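Local atomic coordinates of catechol 2,3-dioxygenase (Pseudomonas sp. KL28, PDB entry 3HPY), a protein that probably catalyses the iron-dependent extradiol ring cleavage of catechol by molecular oxygen, giving 2-hydroxy-6-oxohexa-2,4-dienoate. Residues H11-V16 with Q40-F45; D62-D67 with S262-E267; K213-S218 with T255-D260. All coordinates share one frame; numbering follows the deposited sequence.

Interaction 1: residues H11-V16 with Q40-F45; sequences HAQVRV and QGRVYF
Gln-13 and Arg-42 meet as an amide oxygen set against a guanidinium edge, a buried polar contact made by a single acceptor. Two hydrogen bonds converge on OE1 of Gln-13. In the stronger, Arg-42 NH2 lies 2.7 Å from Gln-13 OE1 and approaches nearly in line with the C=O bond, at 164° to it, although the bond is bent at the hydrogen. The second is weak: Arg-42 NE stands 3.3 Å from the same Gln-13 OE1. The oxygen is tilted somewhat out of the guanidinium plane; the fork is uneven, and the amide and guanidinium planes are 31° apart.

The two side chains cross at about a right angle. A bend at chi2 (95°) swings the amide of Gln-13 off the line of its chain, while Arg-42 curves twice, at chi2 and chi3. The other polar ends turn elsewhere: NE2 of Gln-13 makes a weak hydrogen bond to the carbonyl of Ile-57, and NH1 of Arg-42 has a long, weak ion pair with Glu-100.

In nonpolar packing, both side chains rest on Phe-68 of strand 65-73. The backbones themselves stay well separated, the closest CA atoms, those of Gln-13 and Tyr-44, being 9.2 Å apart. The reason is topological. Strand 56-60 lies between strands 9-16 and 43-46, and the glutamine and arginine reach across it. Such a strand order, with the first strand beside the last of the three that follow the helix, is that of the βαβββ module of the vicinal oxygen chelate fold.

Interaction 2: residues D62-D67 with S262-E267; sequences DTAGID and SGNRFE. With FE (Fe (III) ion), chain I; MCT (4-methylcatechol), chain J.
With chi1 at -65°, Asn-264 has its CG anti to the carbonyl carbon, and this turns the end of the side chain toward Ala-64 and Gly-65. Farther along the same segment, Glu-267 has CG anti to its backbone N (170°) and runs extended beyond it, which carries the carboxylate to the iron.

At the contact itself, the methyl of Ala-64 rests in the corner formed by the Asn-264 side chain and the backbone of Ser-262. Ala-64 CB is 4.1 Å from Asn-264 CG and 3.7 Å from Ser-262 O, and it also faces the CB of Ser-262. The end of the Asn-264 side chain also reaches the backbone N of Gly-65, 4.0 Å from Asn-264 CG. At the backbone angles of Gly-65 (phi 129°), a CB would press against the carbonyl O of Ala-64. The hydroxyl of Ser-262 is bonded to the backbone N of Leu-17, and Asp-260 OD1 holds the turn through the N atoms of Ser-262 and Asn-264.

Glu-267 binds the iron through one oxygen, OE1 at 2.2 Å from the metal, while OE2 stays 3.1 Å from it. Hydrogen bonds from Ser-218 to OE1 and from Thr-255 to OE2 fix the rotation of the carboxylate. Segment 262-267 thus serves two features: a seam between the N- and C-terminal halves at one end, and at the other the carboxylate of the two-histidine, one-carboxylate iron site, completed by His-154 and His-216.

Interaction 3: residues K213-S218 with T255-D260; sequences KLHHCS and TIYAWD. With FE (Fe (III) ion), chain I; MCT (4-methylcatechol), chain J.
The Tyr-257 ring is set against two consecutive histidines, each turned to it differently. Over His-216 it comes from one face: Tyr-257 CE1 sits above the centre of the imidazole, 3.8 Å from its plane. The rings are nevertheless oblique, with planes at 45° and centroids 4.7 Å apart. His-215 crosses the tyrosine side chain at about a right angle and presents an edge to its face. This is an offset edge-to-face pair with planes at 62°, and its closest atoms are His-215 NE2 and Tyr-257 CE2, 4.2 Å apart. The His-215 ring also meets that of Tyr-158.

Neighbouring residues of a regular strand point to opposite sides. Here His-215 and His-216 both face Leu-156, a classic beta bulge, and so both can reach one tyrosine. The CG of His-216 takes the crowded position between backbone N and carbonyl carbon (chi1 73°), from which His-216 NE2 binds the iron at 2.3 Å.

The tyrosine hydroxyl points past the histidine to the bound 4-methylcatechol. Tyr-257 OH donates a hydrogen bond to O3 of this ligand, which lies at the edge of the tyrosine ring; the place of that oxygen is less sure. Tyr-257 OH also bonds to His-248 NE2, a second grip on the hydroxyl. Strand 265-270 separates the two strands, and its Glu-267 shares the iron. The catechol chelates the metal through O3 and O4, as expected of the substrate pocket of an extradiol dioxygenase.

How the interactions relate
Interaction 1 closes first along the chain, within the N-terminal eight-strand sheet; interaction 2 then spans the two halves of the protein, and interaction 3 falls wholly between its two segments. The centres of 1 and 2 are about 11 Å apart, joined through neighbouring strands 9-16 and 65-73 and the Arg-15 to Asp-67 salt bridge. Interactions 2 and 3, about 9 Å apart, share the C-terminal sheet, where strand 265-270 runs between 213-220 and 254-259, and both reach iron and 4-methylcatechol. Interactions 1 and 3, about 16 Å apart, still touch where Ala-12 packs on Cys-217. One N-terminal module thus backs directly onto the iron-bearing C-terminal one.

Interaction 1: residues H11-V16 with Q40-F45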
loop_
_atom_site.group_PDB
_atom_site.type_symbol
_atom_site.label_atom_id
_atom_site.label_comp_id
_atom_site.label_asym_id
_atom_site.label_seq_id
_atom_site.Cartn_x
_atom_site.Cartn_y
_atom_site.Cartn_z
ATOM N N HIS C 11 -9.930 -17.706 21.745
ATOM C CA HIS C 11 -9.990 -18.837 20.837
ATOM C C HIS C 11 -11.392 -19.113 20.299
ATOM O O HIS C 11 -12.396 -18.730 20.908
ATOM C CB HIS C 11 -9.437 -20.085 21.548
ATOM C CG HIS C 11 -10.186 -20.464 22.790
ATOM N ND1 HIS C 11 -9.572 -21.044 23.881
ATOM C CD2 HIS C 11 -11.501 -20.382 23.101
ATOM C CE1 HIS C 11 -10.477 -21.298 24.810
ATOM N NE2 HIS C 11 -11.655 -20.907 24.361
ATOM N N ALA C 12 -11.455 -19.768 19.145
ATOM C CA ALA C 12 -12.732 -20.122 18.542
ATOM C C ALA C 12 -12.747 -21.619 18.238
ATOM O O ALA C 12 -11.926 -22.099 17.461
ATOM C CB ALA C 12 -12.947 -19.331 17.258
ATOM N N GLN C 13 -13.658 -22.367 18.856
ATOM C CA GLN C 13 -13.734 -23.797 18.577
ATOM C C GLN C 13 -14.762 -23.993 17.472
ATOM O O GLN C 13 -15.962 -23.812 17.689
ATOM C CB GLN C 13 -14.148 -24.591 19.820
ATOM C CG GLN C 13 -14.308 -26.094 19.555
ATOM C CD GLN C 13 -13.061 -26.895 19.881
ATOM O OE1 GLN C 13 -12.846 -27.294 21.028
ATOM N NE2 GLN C 13 -12.227 -27.130 18.872
ATOM N N VAL C 14 -14.273 -24.355 16.289
ATOM C CA VAL C 14 -15.115 -24.552 15.114
ATOM C C VAL C 14 -15.020 -25.997 14.624
ATOM O O VAL C 14 -13.961 -26.626 14.689
ATOM C CB VAL C 14 -14.687 -23.587 13.968
ATOM C CG1 VAL C 14 -15.513 -23.848 12.712
ATOM C CG2 VAL C 14 -14.867 -22.146 14.412
ATOM N N ARG C 15 -16.139 -26.510 14.133
ATOM C CA ARG C 15 -16.214 -27.875 13.637
ATOM C C ARG C 15 -16.254 -27.937 12.111
ATOM O O ARG C 15 -16.957 -27.169 11.470
ATOM C CB ARG C 15 -17.449 -28.555 14.227
ATOM C CG ARG C 15 -18.665 -27.642 14.358
ATOM C CD ARG C 15 -19.869 -28.430 14.858
ATOM N NE ARG C 15 -21.133 -27.720 14.682
ATOM C CZ ARG C 15 -21.617 -26.815 15.527
ATOM N NH1 ARG C 15 -20.950 -26.496 16.629
ATOM N NH2 ARG C 15 -22.775 -26.225 15.263
ATOM N N VAL C 16 -15.480 -28.846 11.534
ATOM C CA VAL C 16 -15.444 -29.006 10.087
ATOM C C VAL C 16 -15.901 -30.416 9.709
ATOM O O VAL C 16 -15.744 -31.358 10.486
ATOM C CB VAL C 16 -14.022 -28.773 9.527
ATOM C CG1 VAL C 16 -13.649 -27.300 9.629
ATOM C CG2 VAL C 16 -13.027 -29.619 10.285
ATOM N N GLN C 40 -8.784 -36.122 21.670
ATOM C CA GLN C 40 -10.168 -36.032 21.208
ATOM C C GLN C 40 -10.242 -35.836 19.701
ATOM O O GLN C 40 -11.330 -35.792 19.121
ATOM C CB GLN C 40 -10.877 -34.867 21.890
ATOM C CG GLN C 40 -11.032 -35.025 23.382
ATOM C CD GLN C 40 -11.679 -33.818 24.016
ATOM O OE1 GLN C 40 -12.779 -33.408 23.627
ATOM N NE2 GLN C 40 -11.000 -33.233 25.000
ATOM N N GLY C 41 -9.080 -35.703 19.072
ATOM C CA GLY C 41 -9.042 -35.506 17.636
ATOM C C GLY C 41 -9.132 -34.044 17.240
ATOM O O GLY C 41 -9.423 -33.722 16.085
ATOM N N ARG C 42 -8.890 -33.151 18.190
ATOM C CA ARG C 42 -8.944 -31.727 17.894
ATOM C C ARG C 42 -7.539 -31.227 17.599
ATOM O O ARG C 42 -6.582 -31.623 18.265
ATOM C CB ARG C 42 -9.516 -30.965 19.082
ATOM C CG ARG C 42 -10.774 -31.573 19.641
ATOM C CD ARG C 42 -10.777 -31.406 21.139
ATOM N NE ARG C 42 -11.598 -30.289 21.585
ATOM C CZ ARG C 42 -11.590 -29.822 22.831
ATOM N NH1 ARG C 42 -10.796 -30.369 23.742
ATOM N NH2 ARG C 42 -12.398 -28.834 23.177
ATOM N N VAL C 43 -7.411 -30.367 16.596
ATOM C CA VAL C 43 -6.106 -29.818 16.240
ATOM C C VAL C 43 -6.120 -28.311 16.493
ATOM O O VAL C 43 -7.039 -27.607 16.068
ATOM C CB VAL C 43 -5.748 -30.132 14.768
ATOM C CG1 VAL C 43 -6.848 -29.681 13.863
ATOM C CG2 VAL C 43 -4.443 -29.467 14.394
ATOM N N TYR C 44 -5.102 -27.836 17.205
ATOM C CA TYR C 44 -5.000 -26.428 17.572
ATOM C C TYR C 44 -4.111 -25.604 16.642
ATOM O O TYR C 44 -3.062 -26.066 16.178
ATOM C CB TYR C 44 -4.477 -26.293 19.010
ATOM C CG TYR C 44 -5.249 -27.067 20.071
ATOM C CD1 TYR C 44 -5.266 -28.465 20.072
ATOM C CD2 TYR C 44 -5.930 -26.402 21.094
ATOM C CE1 TYR C 44 -5.936 -29.178 21.063
ATOM C CE2 TYR C 44 -6.606 -27.110 22.096
ATOM C CZ TYR C 44 -6.603 -28.496 22.073
ATOM O OH TYR C 44 -7.264 -29.200 23.056
ATOM N N PHE C 45 -4.542 -24.368 16.405
ATOM C CA PHE C 45 -3.831 -23.425 15.548
ATOM C C PHE C 45 -3.730 -22.072 16.234
ATOM O O PHE C 45 -4.456 -21.794 17.189
ATOM C CB PHE C 45 -4.582 -23.199 14.235
ATOM C CG PHE C 45 -4.688 -24.411 13.358
ATOM C CD1 PHE C 45 -5.809 -25.236 13.417
ATOM C CD2 PHE C 45 -3.702 -24.684 12.416
ATOM C CE1 PHE C 45 -5.949 -26.308 12.541
ATOM C CE2 PHE C 45 -3.832 -25.754 11.538
ATOM C CZ PHE C 45 -4.958 -26.566 11.599
#

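Interaction 2: residues D62-D67 with S262-E267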
loop_
_atom_site.group_PDB
_atom_site.type_symbol
_atom_site.label_atom_id
_atom_site.label_comp_id
_atom_site.label_asym_id
_atom_site.label_seq_id
_atom_site.Cartn_x
_atom_site.Cartn_y
_atom_site.Cartn_z
ATOM N N ASP C 62 -20.297 -33.777 12.885
ATOM C CA ASP C 62 -21.334 -34.165 11.952
ATOM C C ASP C 62 -21.825 -32.953 11.155
ATOM O O ASP C 62 -22.339 -33.098 10.044
ATOM C CB ASP C 62 -22.489 -34.811 12.717
ATOM C CG ASP C 62 -23.418 -35.586 11.813
ATOM O OD1 ASP C 62 -24.375 -36.204 12.333
ATOM O OD2 ASP C 62 -23.187 -35.574 10.580
ATOM N N THR C 63 -21.658 -31.761 11.722
ATOM C CA THR C 63 -22.083 -30.527 11.059
ATOM C C THR C 63 -21.049 -29.418 11.240
ATOM O O THR C 63 -20.106 -29.562 12.018
ATOM C CB THR C 63 -23.434 -30.021 11.617
ATOM O OG1 THR C 63 -23.825 -28.833 10.915
ATOM C CG2 THR C 63 -23.312 -29.685 13.096
ATOM N N ALA C 64 -21.231 -28.315 10.518
ATOM C CA ALA C 64 -20.320 -27.173 10.609
ATOM C C ALA C 64 -20.848 -26.112 11.583
ATOM O O ALA C 64 -22.004 -26.161 12.010
ATOM C CB ALA C 64 -20.110 -26.554 9.219
ATOM N N GLY C 65 -19.996 -25.153 11.929
ATOM C CA GLY C 65 -20.405 -24.098 12.843
ATOM C C GLY C 65 -19.437 -23.911 13.989
ATOM O O GLY C 65 -18.322 -24.425 13.957
ATOM N N ILE C 66 -19.865 -23.190 15.018
ATOM C CA ILE C 66 -19.005 -22.946 16.168
ATOM C C ILE C 66 -19.493 -23.623 17.445
ATOM O O ILE C 66 -20.680 -23.591 17.755
ATOM C CB ILE C 66 -18.879 -21.432 16.445
ATOM C CG1 ILE C 66 -17.951 -21.202 17.639
ATOM C CG2 ILE C 66 -20.259 -20.832 16.718
ATOM C CD1 ILE C 66 -17.590 -19.757 17.854
ATOM N N ASP C 67 -18.575 -24.245 18.178
ATOM C CA ASP C 67 -18.934 -24.881 19.441
ATOM C C ASP C 67 -18.943 -23.791 20.507
ATOM O O ASP C 67 -19.918 -23.620 21.235
ATOM C CB ASP C 67 -17.924 -25.968 19.829
ATOM C CG ASP C 67 -17.919 -27.139 18.860
ATOM O OD1 ASP C 67 -19.001 -27.478 18.333
ATOM O OD2 ASP C 67 -16.838 -27.734 18.636
ATOM N N SER C 262 -15.612 -26.586 4.657
ATOM C CA SER C 262 -16.831 -27.132 5.250
ATOM C C SER C 262 -17.966 -26.114 5.214
ATOM O O SER C 262 -19.079 -26.410 5.627
ATOM C CB SER C 262 -16.591 -27.540 6.709
ATOM O OG SER C 262 -15.510 -28.442 6.830
ATOM N N GLY C 263 -17.689 -24.909 4.731
ATOM C CA GLY C 263 -18.731 -23.900 4.683
ATOM C C GLY C 263 -18.687 -22.886 5.820
ATOM O O GLY C 263 -19.572 -22.041 5.945
ATOM N N ASN C 264 -17.664 -22.966 6.659
ATOM C CA ASN C 264 -17.516 -22.009 7.744
ATOM C C ASN C 264 -16.932 -20.731 7.142
ATOM O O ASN C 264 -15.811 -20.739 6.623
ATOM C CB ASN C 264 -16.552 -22.540 8.802
ATOM C CG ASN C 264 -17.070 -23.778 9.498
ATOM O OD1 ASN C 264 -16.347 -24.770 9.639
ATOM N ND2 ASN C 264 -18.317 -23.728 9.952
ATOM N N ARG C 265 -17.684 -19.640 7.210
ATOM C CA ARG C 265 -17.214 -18.366 6.688
ATOM C C ARG C 265 -16.162 -17.771 7.626
ATOM O O ARG C 265 -16.299 -17.824 8.853
ATOM C CB ARG C 265 -18.371 -17.373 6.564
ATOM C CG ARG C 265 -17.943 -16.005 6.040
ATOM C CD ARG C 265 -19.040 -14.944 6.142
ATOM N NE ARG C 265 -20.149 -15.144 5.209
ATOM C CZ ARG C 265 -21.382 -15.472 5.582
ATOM N NH1 ARG C 265 -21.661 -15.639 6.867
ATOM N NH2 ARG C 265 -22.341 -15.614 4.677
ATOM N N PHE C 266 -15.105 -17.217 7.047
ATOM C CA PHE C 266 -14.077 -16.565 7.840
ATOM C C PHE C 266 -13.826 -15.211 7.182
ATOM O O PHE C 266 -14.325 -14.942 6.082
ATOM C CB PHE C 266 -12.795 -17.404 7.884
ATOM C CG PHE C 266 -12.077 -17.507 6.569
ATOM C CD1 PHE C 266 -11.064 -16.607 6.241
ATOM C CD2 PHE C 266 -12.399 -18.509 5.662
ATOM C CE1 PHE C 266 -10.385 -16.708 5.034
ATOM C CE2 PHE C 266 -11.722 -18.613 4.455
ATOM C CZ PHE C 266 -10.714 -17.713 4.141
ATOM N N GLU C 267 -13.074 -14.353 7.861
ATOM C CA GLU C 267 -12.772 -13.033 7.317
ATOM C C GLU C 267 -11.315 -12.655 7.554
ATOM O O GLU C 267 -10.722 -13.029 8.579
ATOM C CB GLU C 267 -13.684 -11.990 7.969
ATOM C CG GLU C 267 -13.343 -10.538 7.676
ATOM C CD GLU C 267 -14.095 -9.580 8.594
ATOM O OE1 GLU C 267 -14.083 -9.812 9.818
ATOM O OE2 GLU C 267 -14.689 -8.598 8.103
HETATM FE FE FE I . -15.865 -9.270 10.896
HETATM C C1 MCT J . -19.195 -5.710 9.598
HETATM C C2 MCT J . -18.993 -7.098 9.676
HETATM C C3 MCT J . -17.748 -7.588 10.134
HETATM O O3 MCT J . -17.549 -8.907 10.205
HETATM C C4 MCT J . -16.709 -6.697 10.520
HETATM O O4 MCT J . -15.517 -7.192 10.958
HETATM C C5 MCT J . -16.917 -5.293 10.442
HETATM C C6 MCT J . -18.168 -4.810 9.980
HETATM C C MCT J . -20.506 -5.181 9.109
#

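Interaction 3: residues K213-S218 with T255-D260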
loop_
_atom_site.group_PDB
_atom_site.type_symbol
_atom_site.label_atom_id
_atom_site.label_comp_id
_atom_site.label_asym_id
_atom_site.label_seq_id
_atom_site.Cartn_x
_atom_site.Cartn_y
_atom_site.Cartn_z
ATOM N N LYS C 213 -25.928 -19.536 15.766
ATOM C CA LYS C 213 -25.417 -19.366 14.417
ATOM C C LYS C 213 -24.095 -18.605 14.373
ATOM O O LYS C 213 -23.905 -17.615 15.073
ATOM C CB LYS C 213 -26.460 -18.657 13.546
ATOM C CG LYS C 213 -27.617 -19.564 13.121
ATOM C CD LYS C 213 -27.106 -20.713 12.249
ATOM C CE LYS C 213 -28.202 -21.694 11.844
ATOM N NZ LYS C 213 -28.683 -22.515 12.986
ATOM N N LEU C 214 -23.185 -19.084 13.537
ATOM C CA LEU C 214 -21.883 -18.463 13.384
ATOM C C LEU C 214 -21.793 -17.799 12.023
ATOM O O LEU C 214 -21.835 -18.479 10.999
ATOM C CB LEU C 214 -20.786 -19.523 13.524
ATOM C CG LEU C 214 -19.320 -19.167 13.240
ATOM C CD1 LEU C 214 -19.028 -19.364 11.768
ATOM C CD2 LEU C 214 -19.015 -17.746 13.681
ATOM N N HIS C 215 -21.694 -16.474 12.001
ATOM C CA HIS C 215 -21.578 -15.777 10.726
ATOM C C HIS C 215 -20.144 -15.946 10.231
ATOM O O HIS C 215 -19.915 -16.374 9.098
ATOM C CB HIS C 215 -21.899 -14.285 10.862
ATOM C CG HIS C 215 -22.051 -13.585 9.544
ATOM N ND1 HIS C 215 -23.273 -13.416 8.928
ATOM C CD2 HIS C 215 -21.130 -13.063 8.701
ATOM C CE1 HIS C 215 -23.099 -12.823 7.761
ATOM N NE2 HIS C 215 -21.807 -12.598 7.598
ATOM N N HIS C 216 -19.180 -15.622 11.085
ATOM C CA HIS C 216 -17.780 -15.759 10.716
ATOM C C HIS C 216 -16.825 -15.407 11.844
ATOM O O HIS C 216 -17.177 -14.662 12.757
ATOM C CB HIS C 216 -17.451 -14.853 9.534
ATOM C CG HIS C 216 -17.394 -13.400 9.885
ATOM N ND1 HIS C 216 -18.481 -12.563 9.766
ATOM C CD2 HIS C 216 -16.375 -12.630 10.337
ATOM C CE1 HIS C 216 -18.137 -11.343 10.125
ATOM N NE2 HIS C 216 -16.863 -11.353 10.477
ATOM N N CYS C 217 -15.621 -15.962 11.768
ATOM C CA CYS C 217 -14.557 -15.656 12.721
ATOM C C CYS C 217 -13.643 -14.757 11.889
ATOM O O CYS C 217 -13.474 -14.996 10.691
ATOM C CB CYS C 217 -13.800 -16.920 13.143
ATOM S SG CYS C 217 -14.584 -17.868 14.479
ATOM N N SER C 218 -13.052 -13.735 12.501
ATOM C CA SER C 218 -12.205 -12.829 11.733
ATOM C C SER C 218 -10.732 -12.781 12.115
ATOM O O SER C 218 -10.372 -12.864 13.291
ATOM C CB SER C 218 -12.770 -11.416 11.784
ATOM O OG SER C 218 -11.945 -10.541 11.033
ATOM N N THR C 255 -11.984 -5.554 4.054
ATOM C CA THR C 255 -12.103 -6.981 4.277
ATOM C C THR C 255 -12.476 -7.814 3.067
ATOM O O THR C 255 -12.736 -7.303 1.981
ATOM C CB THR C 255 -13.187 -7.230 5.329
ATOM O OG1 THR C 255 -13.263 -8.625 5.645
ATOM C CG2 THR C 255 -14.534 -6.789 4.773
ATOM N N ILE C 256 -12.519 -9.118 3.303
ATOM C CA ILE C 256 -12.910 -10.102 2.309
ATOM C C ILE C 256 -13.571 -11.256 3.050
ATOM O O ILE C 256 -13.051 -11.718 4.072
ATOM C CB ILE C 256 -11.707 -10.688 1.549
ATOM C CG1 ILE C 256 -11.060 -9.614 0.684
ATOM C CG2 ILE C 256 -12.177 -11.871 0.695
ATOM C CD1 ILE C 256 -9.942 -10.129 -0.210
ATOM N N TYR C 257 -14.712 -11.714 2.546
ATOM C CA TYR C 257 -15.400 -12.846 3.153
ATOM C C TYR C 257 -15.226 -14.060 2.249
ATOM O O TYR C 257 -15.497 -13.997 1.047
ATOM C CB TYR C 257 -16.897 -12.581 3.324
ATOM C CG TYR C 257 -17.291 -11.702 4.495
ATOM C CD1 TYR C 257 -16.420 -11.475 5.560
ATOM C CD2 TYR C 257 -18.552 -11.109 4.537
ATOM C CE1 TYR C 257 -16.795 -10.674 6.639
ATOM C CE2 TYR C 257 -18.943 -10.311 5.603
ATOM C CZ TYR C 257 -18.062 -10.095 6.649
ATOM O OH TYR C 257 -18.453 -9.281 7.687
ATOM N N ALA C 258 -14.782 -15.167 2.838
ATOM C CA ALA C 258 -14.581 -16.397 2.098
ATOM C C ALA C 258 -15.135 -17.550 2.906
ATOM O O ALA C 258 -15.519 -17.375 4.063
ATOM C CB ALA C 258 -13.102 -16.611 1.829
ATOM N N TRP C 259 -15.175 -18.734 2.303
ATOM C CA TRP C 259 -15.688 -19.897 3.008
ATOM C C TRP C 259 -14.636 -20.957 3.162
ATOM O O TRP C 259 -13.791 -21.139 2.288
ATOM C CB TRP C 259 -16.882 -20.497 2.263
ATOM C CG TRP C 259 -18.142 -19.802 2.559
ATOM C CD1 TRP C 259 -18.823 -19.810 3.744
ATOM C CD2 TRP C 259 -18.863 -18.936 1.681
ATOM N NE1 TRP C 259 -19.928 -18.996 3.656
ATOM C CE2 TRP C 259 -19.974 -18.447 2.401
ATOM C CE3 TRP C 259 -18.677 -18.526 0.354
ATOM C CZ2 TRP C 259 -20.896 -17.564 1.839
ATOM C CZ3 TRP C 259 -19.596 -17.650 -0.208
ATOM C CH2 TRP C 259 -20.693 -17.178 0.535
ATOM N N ASP C 260 -14.659 -21.665 4.279
ATOM C CA ASP C 260 -13.684 -22.713 4.392
ATOM C C ASP C 260 -14.332 -23.974 3.793
ATOM O O ASP C 260 -15.540 -24.011 3.548
ATOM C CB ASP C 260 -13.179 -22.832 5.844
ATOM C CG ASP C 260 -14.041 -23.701 6.727
ATOM O OD1 ASP C 260 -15.229 -23.931 6.410
ATOM O OD2 ASP C 260 -13.505 -24.143 7.772
HETATM FE FE FE I . -15.865 -9.270 10.896
HETATM C C1 MCT J . -19.195 -5.710 9.598
HETATM C C2 MCT J . -18.993 -7.098 9.676
HETATM C C3 MCT J . -17.748 -7.588 10.134
HETATM O O3 MCT J . -17.549 -8.907 10.205
HETATM C C4 MCT J . -16.709 -6.697 10.520
HETATM O O4 MCT J . -15.517 -7.192 10.958
HETATM C C5 MCT J . -16.917 -5.293 10.442
HETATM C C6 MCT J . -18.168 -4.810 9.980
HETATM C C MCT J . -20.506 -5.181 9.109
#